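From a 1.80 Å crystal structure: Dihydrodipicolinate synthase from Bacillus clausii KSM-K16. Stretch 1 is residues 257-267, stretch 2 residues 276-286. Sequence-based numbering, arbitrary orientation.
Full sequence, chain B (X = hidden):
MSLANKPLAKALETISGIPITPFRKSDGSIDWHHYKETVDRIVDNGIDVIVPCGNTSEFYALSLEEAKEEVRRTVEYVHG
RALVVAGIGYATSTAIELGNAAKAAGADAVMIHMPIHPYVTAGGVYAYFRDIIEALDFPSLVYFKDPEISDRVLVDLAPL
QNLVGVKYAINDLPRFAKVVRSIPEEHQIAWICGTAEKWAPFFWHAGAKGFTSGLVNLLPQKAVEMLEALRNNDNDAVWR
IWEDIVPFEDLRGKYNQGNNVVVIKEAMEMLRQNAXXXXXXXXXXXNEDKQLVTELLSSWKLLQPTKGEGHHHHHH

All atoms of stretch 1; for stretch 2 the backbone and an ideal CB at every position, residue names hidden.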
# COMPACT_ATOMS: atom_id res chain seq x y z
N GLN B 257 9.40 -9.76 -4.03
CA GLN B 257 8.32 -9.75 -5.01
C GLN B 257 8.38 -8.60 -6.01
O GLN B 257 7.47 -8.43 -6.81
CB GLN B 257 6.96 -9.74 -4.31
CG GLN B 257 6.64 -11.00 -3.53
CD GLN B 257 5.96 -12.05 -4.38
OE1 GLN B 257 6.50 -12.49 -5.41
NE2 GLN B 257 4.77 -12.46 -3.96
N GLY B 258 9.45 -7.80 -5.97
CA GLY B 258 9.55 -6.70 -6.91
C GLY B 258 9.53 -7.19 -8.35
O GLY B 258 9.08 -6.48 -9.25
N ASN B 259 10.03 -8.41 -8.57
CA ASN B 259 10.10 -9.02 -9.90
C ASN B 259 8.80 -9.70 -10.34
O ASN B 259 8.70 -10.16 -11.48
CB ASN B 259 11.19 -10.09 -9.91
CG ASN B 259 12.50 -9.60 -10.50
OD1 ASN B 259 12.70 -8.40 -10.66
ND2 ASN B 259 13.39 -10.53 -10.82
N ASN B 260 7.81 -9.74 -9.46
CA ASN B 260 6.55 -10.43 -9.73
C ASN B 260 5.91 -10.29 -11.11
O ASN B 260 5.54 -11.29 -11.73
CB ASN B 260 5.52 -10.08 -8.65
CG ASN B 260 4.29 -10.95 -8.73
OD1 ASN B 260 3.47 -10.81 -9.64
ND2 ASN B 260 4.15 -11.87 -7.78
N VAL B 261 5.76 -9.06 -11.58
CA VAL B 261 5.13 -8.83 -12.89
C VAL B 261 6.14 -8.61 -14.01
O VAL B 261 5.96 -9.11 -15.12
CB VAL B 261 4.18 -7.61 -12.84
CG1 VAL B 261 3.61 -7.33 -14.24
CG2 VAL B 261 3.04 -7.89 -11.86
N VAL B 262 7.21 -7.88 -13.72
CA VAL B 262 8.20 -7.61 -14.76
C VAL B 262 8.79 -8.90 -15.34
O VAL B 262 9.07 -8.96 -16.53
CB VAL B 262 9.31 -6.66 -14.24
CG1 VAL B 262 10.07 -7.29 -13.10
CG2 VAL B 262 10.24 -6.28 -15.40
N VAL B 263 8.97 -9.93 -14.51
CA VAL B 263 9.50 -11.20 -15.01
C VAL B 263 8.50 -11.81 -16.00
O VAL B 263 8.88 -12.34 -17.05
CB VAL B 263 9.74 -12.22 -13.86
CG1 VAL B 263 9.98 -13.62 -14.43
CG2 VAL B 263 10.94 -11.78 -13.03
N ILE B 264 7.21 -11.72 -15.67
CA ILE B 264 6.17 -12.24 -16.55
C ILE B 264 6.19 -11.50 -17.89
O ILE B 264 6.16 -12.13 -18.96
CB ILE B 264 4.76 -12.07 -15.91
CG1 ILE B 264 4.60 -13.04 -14.74
CG2 ILE B 264 3.68 -12.33 -16.95
CD1 ILE B 264 3.28 -12.90 -14.01
N LYS B 265 6.26 -10.18 -17.85
CA LYS B 265 6.26 -9.38 -19.07
C LYS B 265 7.47 -9.59 -19.96
O LYS B 265 7.34 -9.66 -21.19
CB LYS B 265 6.10 -7.89 -18.74
CG LYS B 265 4.68 -7.54 -18.27
CD LYS B 265 4.45 -6.04 -18.16
CE LYS B 265 2.98 -5.75 -17.81
NZ LYS B 265 2.72 -4.31 -17.53
N GLU B 266 8.66 -9.69 -19.37
CA GLU B 266 9.84 -9.89 -20.20
C GLU B 266 9.89 -11.33 -20.72
O GLU B 266 10.44 -11.58 -21.79
CB GLU B 266 11.11 -9.52 -19.42
CG GLU B 266 11.17 -8.01 -19.17
CD GLU B 266 12.56 -7.50 -18.88
OE1 GLU B 266 13.55 -8.16 -19.28
OE2 GLU B 266 12.67 -6.41 -18.27
N ALA B 267 9.29 -12.26 -19.99
CA ALA B 267 9.24 -13.65 -20.43
C ALA B 267 8.27 -13.74 -21.61
O ALA B 267 8.56 -14.41 -22.61
CB ALA B 267 8.77 -14.55 -19.29
N UNK B 276 4.56 -5.57 -23.36
CA UNK B 276 5.06 -4.24 -23.11
C UNK B 276 5.89 -4.25 -21.84
O UNK B 276 6.55 -5.24 -21.53
CB UNK B 276 3.91 -3.23 -23.01
N UNK B 277 5.84 -3.16 -21.08
CA UNK B 277 6.63 -3.04 -19.85
C UNK B 277 5.78 -2.78 -18.61
O UNK B 277 4.56 -2.62 -18.69
CB UNK B 277 7.65 -1.91 -20.00
N UNK B 278 6.44 -2.74 -17.46
CA UNK B 278 5.76 -2.44 -16.21
C UNK B 278 5.82 -0.93 -16.03
O UNK B 278 6.58 -0.25 -16.73
CB UNK B 278 6.39 -3.18 -15.03
N UNK B 279 5.01 -0.40 -15.13
CA UNK B 279 5.02 1.03 -14.84
C UNK B 279 5.79 1.24 -13.54
O UNK B 279 5.84 0.35 -12.69
CB UNK B 279 3.60 1.59 -14.74
N UNK B 280 6.43 2.40 -13.40
CA UNK B 280 7.13 2.70 -12.15
C UNK B 280 6.01 2.51 -11.13
O UNK B 280 4.86 2.82 -11.43
CB UNK B 280 7.76 4.09 -12.11
N UNK B 281 6.33 2.08 -9.90
CA UNK B 281 7.62 1.74 -9.27
C UNK B 281 8.40 0.47 -9.63
O UNK B 281 9.15 -0.04 -8.80
CB UNK B 281 7.37 1.67 -7.76
N UNK B 282 8.22 -0.06 -10.83
CA UNK B 282 9.01 -1.22 -11.25
C UNK B 282 9.51 -0.95 -12.66
O UNK B 282 8.72 -0.62 -13.54
CB UNK B 282 8.19 -2.51 -11.19
N UNK B 283 10.82 -1.07 -12.87
CA UNK B 283 11.37 -0.85 -14.20
C UNK B 283 11.83 -2.18 -14.79
O UNK B 283 11.46 -3.24 -14.28
CB UNK B 283 12.53 0.15 -14.15
N UNK B 284 12.62 -2.14 -15.86
CA UNK B 284 13.05 -3.38 -16.50
C UNK B 284 14.05 -4.23 -15.73
O UNK B 284 14.70 -3.76 -14.80
CB UNK B 284 13.66 -3.04 -17.86
N UNK B 285 14.18 -5.49 -16.14
CA UNK B 285 15.09 -6.42 -15.50
C UNK B 285 16.55 -6.07 -15.79
O UNK B 285 16.86 -5.47 -16.82
CB UNK B 285 14.79 -7.85 -15.96
N UNK B 286 17.43 -6.45 -14.87
CA UNK B 286 18.86 -6.23 -15.05
C UNK B 286 19.30 -7.26 -16.08
O UNK B 286 18.54 -8.17 -16.42
CB UNK B 286 19.64 -6.35 -13.74

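Position 276 has phi/psi of 73/-145, a region that favours glycine, and its ideal CB finds nothing of stretch 1 within 5.5 Å. Glycine is the simplest reading, and the residue is G276; its O lies 3.9 Å from K265 CB.

At 277 the CA-to-CB bond points away from stretch 1, so the side chain is little constrained from this side. K265, extended with chi2 to chi4 all t, brings its NZ 2.8 Å from the carbonyl O of 277, a hydrogen bond available to any residue. The deposited one is V277.

The CB at 278 points sideways, 4.6 Å from both V262 CB and K265 NZ and 5.1 Å from V261 CG1. A small or branched side chain with some apolar surface would suit. The residue is T278, with chi1 p. Its CG2 packs 3.6 Å from V262 CA and 3.9 Å from V261 CG1, while OG1 turns back to its own stretch and donates a hydrogen bond to the O of 282 at 2.8 Å.

Positions 279 and 280 meet nothing of stretch 1, and many residues would fit: they are R279 and A280. At 281 the peptide bond from 280 is cis and phi is -72, which together point strongly to proline, P281. The turn is closed by the backbone bond from the N of 282 to R279 O, 3.0 Å.

At 282 the CB points toward stretch 1, 4.5 Å from G258 O and 5.3 Å from V262 CB. With an apolar wall at V262, a medium aliphatic side chain is expected. V282, chi1 t, places CG1 3.8 Å from V262 CB and CG2 3.8 Å from G258 O.

The CB of 283 points away, leaving the choice broad. N283 touches stretch 1 through its backbone, with O 3.5 Å from V262 CG2.

At 284 the CB points sideways and lies 3.5 Å from E266 OE2; a polar or flexible side chain able to turn aside is suitable. In E284 the end of the side chain leads away from stretch 1.

Position 285 points toward stretch 1, and its N donates to E266 OE2 at 2.8 Å and 179°, an almost straight hydrogen bond that proline could not make. V262 and V263 offer methyl groups beyond the carboxylate, favouring leucine, isoleucine or methionine. L285 (m, t) sets CD2 3.7 Å from V262 CG1, 4.1 Å from V263 CG2 and 3.5 Å from N259 OD1.

Position 286 points away, unconstrained by stretch 1; S286 caps the helix that follows.

Stretch 2, residues 276-286: GVTRAPVNELS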
# COMPACT_ATOMS: atom_id res chain seq x y z
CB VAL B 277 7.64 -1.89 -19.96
CG1 VAL B 277 8.61 -2.15 -21.10
CG2 VAL B 277 6.89 -0.57 -20.18
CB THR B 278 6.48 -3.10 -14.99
OG1 THR B 278 7.88 -2.80 -15.03
CG2 THR B 278 6.28 -4.61 -15.00
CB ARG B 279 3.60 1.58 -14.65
CG ARG B 279 2.86 1.97 -15.92
CD ARG B 279 1.50 2.58 -15.58
NE ARG B 279 0.75 2.98 -16.78
CZ ARG B 279 -0.50 3.41 -16.78
NH1 ARG B 279 -1.09 3.74 -17.92
NH2 ARG B 279 -1.17 3.51 -15.64
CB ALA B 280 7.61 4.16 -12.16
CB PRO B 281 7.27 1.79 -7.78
CG PRO B 281 5.90 1.19 -7.77
CD PRO B 281 5.22 1.89 -8.94
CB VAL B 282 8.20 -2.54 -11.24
CG1 VAL B 282 9.05 -3.66 -11.87
CG2 VAL B 282 7.84 -2.93 -9.81
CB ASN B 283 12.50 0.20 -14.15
CG ASN B 283 13.74 -0.29 -13.42
OD1 ASN B 283 13.66 -1.08 -12.49
ND2 ASN B 283 14.90 0.22 -13.83
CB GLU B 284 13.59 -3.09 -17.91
CG GLU B 284 14.91 -2.33 -17.97
CD GLU B 284 14.81 -0.91 -17.45
OE1 GLU B 284 13.78 -0.24 -17.70
OE2 GLU B 284 15.78 -0.45 -16.81
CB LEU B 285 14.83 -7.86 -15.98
CG LEU B 285 13.51 -8.53 -15.60
CD1 LEU B 285 13.47 -9.94 -16.20
CD2 LEU B 285 13.40 -8.61 -14.08
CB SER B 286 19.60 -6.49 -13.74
OG SER B 286 19.43 -7.85 -13.34
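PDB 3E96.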